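PDB 1R9D: glycerol dehydratase from Clostridium butyricum, which probably catalyses the coenzyme B12-independent dehydration of glycerol, as a glycyl radical enzyme of the pyruvate formate lyase family. Local coordinates for residues V27-E30 with R31-I35; E202-L205 with N206-I210; Y405-D408 with E409-I412; Y497-K500 with H501-A505. All coordinates share one frame; numbering follows the deposited sequence.

Contact 1: V27-E30 with R31-I35; sequences VESE and RAILI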
loop_
_atom_site.group_PDB
_atom_site.type_symbol
_atom_site.label_atom_id
_atom_site.label_comp_id
_atom_site.label_asym_id
_atom_site.label_seq_id
_atom_site.Cartn_x
_atom_site.Cartn_y
_atom_site.Cartn_z
ATOM N N VAL A 27 8.483 -4.472 32.546
ATOM C CA VAL A 27 7.844 -4.596 31.247
ATOM C C VAL A 27 6.479 -5.230 31.476
ATOM O O VAL A 27 6.383 -6.332 32.025
ATOM C CB VAL A 27 8.658 -5.507 30.314
ATOM C CG1 VAL A 27 7.933 -5.678 28.983
ATOM C CG2 VAL A 27 10.043 -4.920 30.099
ATOM N N GLU A 28 5.426 -4.525 31.076
ATOM C CA GLU A 28 4.071 -5.029 31.239
ATOM C C GLU A 28 3.557 -5.543 29.899
ATOM O O GLU A 28 4.037 -5.124 28.841
ATOM C CB GLU A 28 3.181 -3.928 31.831
ATOM C CG GLU A 28 3.481 -3.718 33.324
ATOM C CD GLU A 28 2.756 -2.545 33.962
ATOM O OE1 GLU A 28 1.747 -2.069 33.401
ATOM O OE2 GLU A 28 3.197 -2.109 35.051
ATOM N N SER A 29 2.595 -6.463 29.940
ATOM C CA SER A 29 2.083 -7.059 28.710
ATOM C C SER A 29 0.670 -6.687 28.259
ATOM O O SER A 29 0.259 -7.071 27.165
ATOM C CB SER A 29 2.189 -8.586 28.806
ATOM O OG SER A 29 1.488 -9.071 29.939
ATOM N N GLU A 30 -0.069 -5.947 29.078
ATOM C CA GLU A 30 -1.433 -5.565 28.721
ATOM C C GLU A 30 -1.578 -5.010 27.299
ATOM O O GLU A 30 -2.366 -5.527 26.499
ATOM C CB GLU A 30 -1.982 -4.539 29.713
ATOM C CG GLU A 30 -2.536 -5.113 31.022
ATOM C CD GLU A 30 -1.467 -5.672 31.943
ATOM O OE1 GLU A 30 -0.335 -5.140 31.940
ATOM O OE2 GLU A 30 -1.768 -6.635 32.688
ATOM N N ARG A 31 -0.829 -3.962 26.972
ATOM C CA ARG A 31 -0.946 -3.386 25.636
ATOM C C ARG A 31 -0.668 -4.396 24.526
ATOM O O ARG A 31 -1.409 -4.466 23.545
ATOM C CB ARG A 31 -0.010 -2.183 25.461
ATOM C CG ARG A 31 -0.208 -1.488 24.104
ATOM C CD ARG A 31 0.847 -0.424 23.822
ATOM N NE ARG A 31 0.621 0.235 22.531
ATOM C CZ ARG A 31 0.900 -0.299 21.344
ATOM N NH1 ARG A 31 1.427 -1.514 21.256
ATOM N NH2 ARG A 31 0.651 0.390 20.236
ATOM N N ALA A 32 0.393 -5.182 24.680
ATOM C CA ALA A 32 0.762 -6.168 23.672
ATOM C C ALA A 32 -0.367 -7.154 23.405
ATOM O O ALA A 32 -0.644 -7.508 22.257
ATOM C CB ALA A 32 2.012 -6.920 24.108
ATOM N N ILE A 33 -1.010 -7.607 24.474
ATOM C CA ILE A 33 -2.109 -8.555 24.341
ATOM C C ILE A 33 -3.299 -7.920 23.617
ATOM O O ILE A 33 -3.897 -8.536 22.736
ATOM C CB ILE A 33 -2.560 -9.076 25.737
ATOM C CG1 ILE A 33 -1.629 -10.197 26.210
ATOM C CG2 ILE A 33 -3.979 -9.628 25.668
ATOM C CD1 ILE A 33 -0.166 -9.833 26.263
ATOM N N LEU A 34 -3.620 -6.683 23.979
ATOM C CA LEU A 34 -4.744 -5.974 23.382
ATOM C C LEU A 34 -4.597 -5.641 21.897
ATOM O O LEU A 34 -5.543 -5.812 21.128
ATOM C CB LEU A 34 -5.031 -4.699 24.175
ATOM C CG LEU A 34 -5.572 -4.914 25.591
ATOM C CD1 LEU A 34 -5.714 -3.582 26.295
ATOM C CD2 LEU A 34 -6.924 -5.624 25.525
ATOM N N ILE A 35 -3.427 -5.164 21.479
ATOM C CA ILE A 35 -3.250 -4.836 20.067
ATOM C C ILE A 35 -3.268 -6.116 19.232
ATOM O O ILE A 35 -3.742 -6.116 18.096
ATOM C CB ILE A 35 -1.931 -4.044 19.817
ATOM C CG1 ILE A 35 -1.939 -3.473 18.394
ATOM C CG2 ILE A 35 -0.720 -4.945 20.022
ATOM C CD1 ILE A 35 -0.832 -2.471 18.116
HETATM O O HOH W 1 2.400 -4.216 26.784
#

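Contact 2: E202-L205 with N206-I210; sequences EKFL and NSVII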
loop_
_atom_site.group_PDB
_atom_site.type_symbol
_atom_site.label_atom_id
_atom_site.label_comp_id
_atom_site.label_asym_id
_atom_site.label_seq_id
_atom_site.Cartn_x
_atom_site.Cartn_y
_atom_site.Cartn_z
ATOM N N GLU A 202 -10.967 9.158 2.696
ATOM C CA GLU A 202 -12.152 8.925 3.505
ATOM C C GLU A 202 -11.815 7.979 4.657
ATOM O O GLU A 202 -12.197 8.220 5.804
ATOM C CB GLU A 202 -13.263 8.351 2.616
ATOM C CG GLU A 202 -14.592 8.115 3.301
ATOM C CD GLU A 202 -14.737 6.695 3.801
ATOM O OE1 GLU A 202 -14.244 6.398 4.909
ATOM O OE2 GLU A 202 -15.335 5.870 3.076
ATOM N N LYS A 203 -11.084 6.909 4.357
ATOM C CA LYS A 203 -10.704 5.957 5.392
ATOM C C LYS A 203 -9.811 6.622 6.434
ATOM O O LYS A 203 -9.926 6.343 7.623
ATOM C CB LYS A 203 -9.993 4.747 4.780
ATOM C CG LYS A 203 -10.876 3.941 3.829
ATOM C CD LYS A 203 -12.266 3.700 4.424
ATOM C CE LYS A 203 -13.193 3.038 3.414
ATOM N NZ LYS A 203 -14.616 3.014 3.864
ATOM N N PHE A 204 -8.924 7.506 5.987
ATOM C CA PHE A 204 -8.044 8.200 6.918
ATOM C C PHE A 204 -8.834 9.116 7.849
ATOM O O PHE A 204 -8.613 9.127 9.059
ATOM C CB PHE A 204 -7.003 9.047 6.175
ATOM C CG PHE A 204 -6.203 9.937 7.085
ATOM C CD1 PHE A 204 -5.208 9.403 7.902
ATOM C CD2 PHE A 204 -6.493 11.296 7.185
ATOM C CE1 PHE A 204 -4.520 10.211 8.809
ATOM C CE2 PHE A 204 -5.810 12.111 8.093
ATOM C CZ PHE A 204 -4.822 11.564 8.906
ATOM N N LEU A 205 -9.754 9.895 7.286
ATOM C CA LEU A 205 -10.536 10.811 8.107
ATOM C C LEU A 205 -11.414 10.068 9.110
ATOM O O LEU A 205 -11.561 10.504 10.252
ATOM C CB LEU A 205 -11.375 11.731 7.218
ATOM C CG LEU A 205 -10.539 12.751 6.434
ATOM C CD1 LEU A 205 -11.429 13.530 5.473
ATOM C CD2 LEU A 205 -9.842 13.698 7.404
ATOM N N ASN A 206 -11.994 8.945 8.697
ATOM C CA ASN A 206 -12.819 8.177 9.623
ATOM C C ASN A 206 -11.961 7.512 10.695
ATOM O O ASN A 206 -12.440 7.228 11.796
ATOM C CB ASN A 206 -13.648 7.134 8.872
ATOM C CG ASN A 206 -14.917 7.729 8.295
ATOM O OD1 ASN A 206 -15.744 8.276 9.028
ATOM N ND2 ASN A 206 -15.074 7.640 6.985
ATOM N N SER A 207 -10.690 7.271 10.379
ATOM C CA SER A 207 -9.775 6.663 11.339
ATOM C C SER A 207 -9.401 7.700 12.391
ATOM O O SER A 207 -9.175 7.368 13.553
ATOM C CB SER A 207 -8.519 6.146 10.637
ATOM O OG SER A 207 -8.816 5.022 9.830
ATOM N N VAL A 208 -9.325 8.960 11.975
ATOM C CA VAL A 208 -9.016 10.045 12.899
ATOM C C VAL A 208 -10.179 10.188 13.883
ATOM O O VAL A 208 -9.978 10.397 15.077
ATOM C CB VAL A 208 -8.847 11.389 12.157
ATOM C CG1 VAL A 208 -8.873 12.544 13.150
ATOM C CG2 VAL A 208 -7.531 11.391 11.379
ATOM N N ILE A 209 -11.399 10.080 13.362
ATOM C CA ILE A 209 -12.596 10.207 14.187
ATOM C C ILE A 209 -12.676 9.095 15.228
ATOM O O ILE A 209 -12.924 9.359 16.408
ATOM C CB ILE A 209 -13.865 10.208 13.303
ATOM C CG1 ILE A 209 -13.856 11.456 12.415
ATOM C CG2 ILE A 209 -15.120 10.176 14.177
ATOM C CD1 ILE A 209 -14.976 11.516 11.398
ATOM N N ILE A 210 -12.459 7.860 14.791
ATOM C CA ILE A 210 -12.485 6.712 15.688
ATOM C C ILE A 210 -11.430 6.887 16.781
ATOM O O ILE A 210 -11.689 6.630 17.963
ATOM C CB ILE A 210 -12.201 5.405 14.914
ATOM C CG1 ILE A 210 -13.373 5.096 13.975
ATOM C CG2 ILE A 210 -11.963 4.252 15.887
ATOM C CD1 ILE A 210 -13.105 3.970 12.999
#

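Contact 3: Y405-D408 with E409-I412; sequences YYND and EVII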
loop_
_atom_site.group_PDB
_atom_site.type_symbol
_atom_site.label_atom_id
_atom_site.label_comp_id
_atom_site.label_asym_id
_atom_site.label_seq_id
_atom_site.Cartn_x
_atom_site.Cartn_y
_atom_site.Cartn_z
ATOM N N TYR A 405 20.949 25.230 26.426
ATOM C CA TYR A 405 20.801 26.557 25.819
ATOM C C TYR A 405 20.832 26.457 24.301
ATOM O O TYR A 405 21.675 25.754 23.748
ATOM C CB TYR A 405 21.930 27.499 26.277
ATOM C CG TYR A 405 21.973 27.745 27.773
ATOM C CD1 TYR A 405 22.504 26.794 28.643
ATOM C CD2 TYR A 405 21.467 28.920 28.318
ATOM C CE1 TYR A 405 22.528 27.010 30.024
ATOM C CE2 TYR A 405 21.483 29.147 29.700
ATOM C CZ TYR A 405 22.016 28.187 30.541
ATOM O OH TYR A 405 22.040 28.406 31.902
ATOM N N TYR A 406 19.912 27.159 23.639
ATOM C CA TYR A 406 19.824 27.145 22.176
ATOM C C TYR A 406 19.880 28.543 21.593
ATOM O O TYR A 406 19.252 29.468 22.108
ATOM C CB TYR A 406 18.543 26.435 21.732
ATOM C CG TYR A 406 18.521 24.998 22.173
ATOM C CD1 TYR A 406 18.044 24.644 23.435
ATOM C CD2 TYR A 406 19.042 24.000 21.359
ATOM C CE1 TYR A 406 18.094 23.326 23.873
ATOM C CE2 TYR A 406 19.095 22.677 21.785
ATOM C CZ TYR A 406 18.620 22.351 23.047
ATOM O OH TYR A 406 18.682 21.049 23.479
ATOM N N ASN A 407 20.614 28.675 20.490
ATOM C CA ASN A 407 20.835 29.963 19.835
ATOM C C ASN A 407 19.885 30.332 18.693
ATOM O O ASN A 407 20.013 29.829 17.587
ATOM C CB ASN A 407 22.288 29.994 19.338
ATOM C CG ASN A 407 22.710 31.352 18.826
ATOM O OD1 ASN A 407 22.025 32.349 19.041
ATOM N ND2 ASN A 407 23.862 31.399 18.161
ATOM N N ASP A 408 18.937 31.220 18.979
ATOM C CA ASP A 408 17.969 31.701 17.988
ATOM C C ASP A 408 18.667 32.292 16.764
ATOM O O ASP A 408 18.213 32.127 15.631
ATOM C CB ASP A 408 17.121 32.822 18.584
ATOM C CG ASP A 408 15.931 32.322 19.382
ATOM O OD1 ASP A 408 15.927 31.156 19.825
ATOM O OD2 ASP A 408 14.998 33.134 19.572
ATOM N N GLU A 409 19.763 33.000 17.014
ATOM C CA GLU A 409 20.499 33.683 15.950
ATOM C C GLU A 409 21.043 32.774 14.854
ATOM O O GLU A 409 21.232 33.214 13.721
ATOM C CB GLU A 409 21.622 34.523 16.566
ATOM C CG GLU A 409 21.147 35.536 17.628
ATOM C CD GLU A 409 20.206 36.602 17.080
ATOM O OE1 GLU A 409 20.433 37.073 15.943
ATOM O OE2 GLU A 409 19.248 36.991 17.794
ATOM N N VAL A 410 21.302 31.512 15.184
ATOM C CA VAL A 410 21.786 30.548 14.197
ATOM C C VAL A 410 20.630 29.664 13.725
ATOM O O VAL A 410 20.447 29.428 12.530
ATOM C CB VAL A 410 22.887 29.617 14.783
ATOM C CG1 VAL A 410 23.147 28.443 13.838
ATOM C CG2 VAL A 410 24.169 30.394 14.995
ATOM N N ILE A 411 19.834 29.192 14.676
ATOM C CA ILE A 411 18.728 28.298 14.362
ATOM C C ILE A 411 17.658 28.848 13.423
ATOM O O ILE A 411 17.241 28.157 12.494
ATOM C CB ILE A 411 18.073 27.781 15.663
ATOM C CG1 ILE A 411 19.088 26.919 16.417
ATOM C CG2 ILE A 411 16.811 26.980 15.340
ATOM C CD1 ILE A 411 18.628 26.482 17.799
ATOM N N ILE A 412 17.215 30.078 13.652
ATOM C CA ILE A 412 16.185 30.667 12.801
ATOM C C ILE A 412 16.643 30.732 11.337
ATOM O O ILE A 412 15.946 30.241 10.449
ATOM C CB ILE A 412 15.763 32.058 13.343
ATOM C CG1 ILE A 412 15.055 31.872 14.694
ATOM C CG2 ILE A 412 14.831 32.755 12.361
ATOM C CD1 ILE A 412 14.674 33.162 15.403
#

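Contact 4: Y497-K500 with H501-A505; sequences YFVK and HMCCA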
loop_
_atom_site.group_PDB
_atom_site.type_symbol
_atom_site.label_atom_id
_atom_site.label_comp_id
_atom_site.label_asym_id
_atom_site.label_seq_id
_atom_site.Cartn_x
_atom_site.Cartn_y
_atom_site.Cartn_z
ATOM N N TYR A 497 29.985 6.336 0.005
ATOM C CA TYR A 497 29.425 4.995 -0.069
ATOM C C TYR A 497 28.529 4.646 1.115
ATOM O O TYR A 497 27.397 4.200 0.936
ATOM C CB TYR A 497 30.546 3.959 -0.165
ATOM C CG TYR A 497 30.044 2.534 -0.297
ATOM C CD1 TYR A 497 29.578 2.056 -1.518
ATOM C CD2 TYR A 497 29.999 1.681 0.806
ATOM C CE1 TYR A 497 29.077 0.762 -1.647
ATOM C CE2 TYR A 497 29.494 0.378 0.690
ATOM C CZ TYR A 497 29.035 -0.069 -0.542
ATOM O OH TYR A 497 28.522 -1.342 -0.678
ATOM N N PHE A 498 29.031 4.847 2.326
ATOM C CA PHE A 498 28.242 4.506 3.502
ATOM C C PHE A 498 27.085 5.454 3.797
ATOM O O PHE A 498 26.055 5.019 4.312
ATOM C CB PHE A 498 29.164 4.350 4.712
ATOM C CG PHE A 498 30.037 3.130 4.631
ATOM C CD1 PHE A 498 29.503 1.863 4.848
ATOM C CD2 PHE A 498 31.374 3.238 4.265
ATOM C CE1 PHE A 498 30.286 0.714 4.696
ATOM C CE2 PHE A 498 32.168 2.093 4.108
ATOM C CZ PHE A 498 31.621 0.832 4.324
ATOM N N VAL A 499 27.230 6.735 3.471
ATOM C CA VAL A 499 26.129 7.660 3.706
ATOM C C VAL A 499 24.996 7.283 2.750
ATOM O O VAL A 499 23.826 7.333 3.111
ATOM C CB VAL A 499 26.539 9.132 3.470
ATOM C CG1 VAL A 499 25.309 10.030 3.523
ATOM C CG2 VAL A 499 27.526 9.568 4.545
ATOM N N LYS A 500 25.351 6.884 1.532
ATOM C CA LYS A 500 24.347 6.491 0.552
ATOM C C LYS A 500 23.491 5.340 1.086
ATOM O O LYS A 500 22.262 5.387 1.028
ATOM C CB LYS A 500 25.007 6.052 -0.759
ATOM C CG LYS A 500 24.004 5.740 -1.860
ATOM C CD LYS A 500 24.416 4.545 -2.703
ATOM C CE LYS A 500 25.739 4.765 -3.410
ATOM N NZ LYS A 500 26.097 3.584 -4.254
ATOM N N HIS A 501 24.134 4.304 1.614
ATOM C CA HIS A 501 23.376 3.167 2.124
ATOM C C HIS A 501 22.610 3.439 3.411
ATOM O O HIS A 501 21.567 2.832 3.653
ATOM C CB HIS A 501 24.295 1.952 2.253
ATOM C CG HIS A 501 24.676 1.371 0.927
ATOM N ND1 HIS A 501 23.763 0.741 0.106
ATOM C CD2 HIS A 501 25.840 1.408 0.234
ATOM C CE1 HIS A 501 24.348 0.420 -1.035
ATOM N NE2 HIS A 501 25.608 0.814 -0.983
ATOM N N MET A 502 23.107 4.362 4.230
ATOM C CA MET A 502 22.416 4.716 5.463
ATOM C C MET A 502 21.109 5.417 5.092
ATOM O O MET A 502 20.048 5.131 5.652
ATOM C CB MET A 502 23.279 5.657 6.314
ATOM C CG MET A 502 22.523 6.324 7.462
ATOM S SD MET A 502 23.544 7.430 8.457
ATOM C CE MET A 502 23.786 8.795 7.307
ATOM N N CYS A 503 21.182 6.336 4.134
ATOM C CA CYS A 503 19.988 7.061 3.724
ATOM C C CYS A 503 18.991 6.162 3.000
ATOM O O CYS A 503 17.774 6.305 3.171
ATOM C CB CYS A 503 20.384 8.269 2.871
ATOM S SG CYS A 503 21.239 9.522 3.865
ATOM N N CYS A 504 19.494 5.220 2.210
ATOM C CA CYS A 504 18.614 4.290 1.510
ATOM C C CYS A 504 17.914 3.395 2.533
ATOM O O CYS A 504 16.716 3.133 2.415
ATOM C CB CYS A 504 19.407 3.433 0.517
ATOM S SG CYS A 504 20.060 4.377 -0.888
ATOM N N ALA A 505 18.660 2.937 3.540
ATOM C CA ALA A 505 18.091 2.087 4.590
ATOM C C ALA A 505 16.984 2.849 5.322
ATOM O O ALA A 505 15.910 2.300 5.595
ATOM C CB ALA A 505 19.182 1.662 5.578
HETATM O O HOH W 2 26.242 0.828 -4.098
#

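Contact 1: V27-E30 with R31-I35
Ser-29 meets Ile-33 one turn on, by backbone and side chain together, at the point where the chain enters helix 30-40. Just before it, a water donates to Glu-28 O at 2.8 Å and accepts from Ala-32 N at 3.1 Å, linking the incoming loop to the first turn. The carboxylate of Glu-28 turns elsewhere, to the backbone N-H groups of Lys-78 and Glu-79. Ser-29 makes the first direct i to i+4 bond: Ile-33 N lies 3.0 Å from Ser-29 O, with an N-H...O angle of 163°. With CG1 beside its backbone N (chi1 -81°) and chi2 at 56°, Ile-33 turns CD1 back onto Ser-29. This methyl is pressed tightly against the bonded carbonyl, Ile-33 CD1 to Ser-29 O 2.9 Å, and lies 3.7 Å from Ser-29 CB. These bonds mark the N-terminal turn of a helix entered from an extended loop, and Gln-84 OE1 takes up another amide there, that of Arg-31. Glu-30 repeats the bond one residue on: Leu-34 N to Glu-30 O is 3.0 Å. Leu-34 CG rests 3.4 Å from the same Glu-30 O, screening the carbonyl from one side. The polar ends of Glu-30 and Arg-31 leave the turn in different directions. The carboxylate of Glu-30, its chain bent at chi2, forms a salt bridge with Lys-78, whereas the extended chain of Arg-31 carries its guanidinium to Glu-88 and to the carbonyls of Val-85 and Ile-276.

Contact 2: E202-L205 with N206-I210
Phe-204 and Val-208, one turn apart, form the close-packed side of this helical segment. Val-208 CG2 sits over one face of the Phe-204 ring, 3.6 Å above its plane and displaced toward the rim, a CH-pi contact whose nearest ring atom is Phe-204 CZ at 3.7 Å. Next to it Ser-207 turns OG back along the helix, beside its own backbone N (chi1 -70°), and donates to Lys-203 O at 2.8 Å. That carbonyl also takes a weak bond from Ser-207 N, so one residue grips it twice.

Glu-202 and Asn-206, both partly exposed, make the looser, polar side. Asn-206 ND2 bonds to Glu-202 OE1 at 2.6 Å, the oxygen lying near the amide plane while the nitrogen stands well above the carboxylate plane; the two planes are 76° apart. Asn-206 N holds Glu-202 O at 3.0 Å, and ND2 adds a weak bond to that oxygen, so the amide bridges carboxylate and carbonyl. Glu-202 OE2 forms a salt bridge with Lys-203 NZ, 3.0 Å away, where both residues touch the second subunit. Such i to i+4 pairing, with a serine hydroxyl bonded back to the i-4 carbonyl, belongs to a long helix packed among helices 47-61, 169-190 and 520-524.

Contact 3: Y405-D408 with E409-I412
Asn-407 lies at the N-cap of helix 408-417, and its flat amide is set between the first side chains of the helix. With CG anti to the backbone N (chi1 -171°), the amide reaches forward to the first turn, where OD1 accepts a weak capping bond from Glu-409 N at 3.1 Å. The Glu-409 side chain runs obliquely past it, its CB 3.3 Å from Asn-407 OD1 and its carboxylate plane 42° from the amide; Glu-409 OE2 accepts from Asn-382 N. Val-410 comes at about a right angle to the Asn-407 side chain and brings CG2 to 3.3 Å from Asn-407 ND2. That nitrogen donates to Gly-731 O, so the cap is itself held by the carbonyl of Gly-731.

The backbone oxygen Asn-407 O has two donors: Ile-411 N at 3.0 Å on an almost straight line, and Val-410 N from above the carbonyl plane. The next carbonyl, Asp-408 O, receives Ile-412 N at 3.0 Å. Ile-411 CD1 approaches the Tyr-406 ring at its edge and touches Tyr-406 CB at 3.9 Å, while the Ile-412 side chain passes obliquely over Asp-408, CD1 4.0 Å from Asp-408 CB. The Asp-408 carboxylate points on to Tyr-428 OH and to a salt bridge with Arg-379.

This is a strand-to-helix junction. Strand 404-407 lies between strands 375-380 and 733-738 of a mixed five-stranded sheet; Tyr-405 packs on helix 712-728, and Ile-412 meets helix 422-426.

Contact 4: Y497-K500 with H501-A505
A T-shaped aromatic pair one turn apart on helix 484-516 joins Tyr-497 to His-501. The edge of the imidazole points at the face of the phenol, with ring centroids 4.7 Å apart and planes at 63°. His-501 CD2 stands 3.6 Å above the Tyr-497 plane, offset toward the rim, and His-501 NE2 comes within 3.5 Å of Tyr-497 CE1. Tyr-497 has CG anti to its own nitrogen (chi1 -178°), which lays its ring alongside the next turn where the histidine can meet it. The polar ends are tied to helix 141-147: Tyr-497 OH bonds to Glu-142 and His-501 ND1 to Thr-143.

Lys-500 passes over one face of the imidazole, its CD 4.3 Å above the His-501 ring plane and offset toward the rim. Bends at chi2 and chi3 set CD over the ring and bring NZ near NE2, where one water joins them, accepting from Lys-500 NZ at 2.8 Å and bonding His-501 NE2 at 3.2 Å. On another side Val-499 makes apolar contacts, its CG1 4.1 Å from Cys-503 SG and a little farther from Met-502 CE.

Backbone bonds from Met-502, Cys-503 and Cys-504 keep regular i to i+4 spacing, while that of His-501 N to Tyr-497 O is weak. The arrangement is that of a long helix whose i to i+4 aromatic pair faces helix 141-147 while Val-499 and Met-502 face helix 607-624 and strand 449-452.

How the contacts relate
The four contacts follow one another along the chain within the pyruvate formate lyase-like part of the protein, and none touches another. Contacts 1 and 2 are the nearest pair, their centres about 24 Å apart, and both pack against helix 47-61, which thus ties helix 30-40 to helix 197-230. Contacts 1 and 3 lie on opposite sides of the chain's centre, their centres about 41 Å apart. Contact 3 belongs to one five-stranded mixed sheet, while contact 4 packs on strand 449-452 of the other, consistent with the two half-barrels of this family. The side chain of Tyr-406 is about 9 Å from a bound glycerol; contacts 2 and 4 each touch the second subunit.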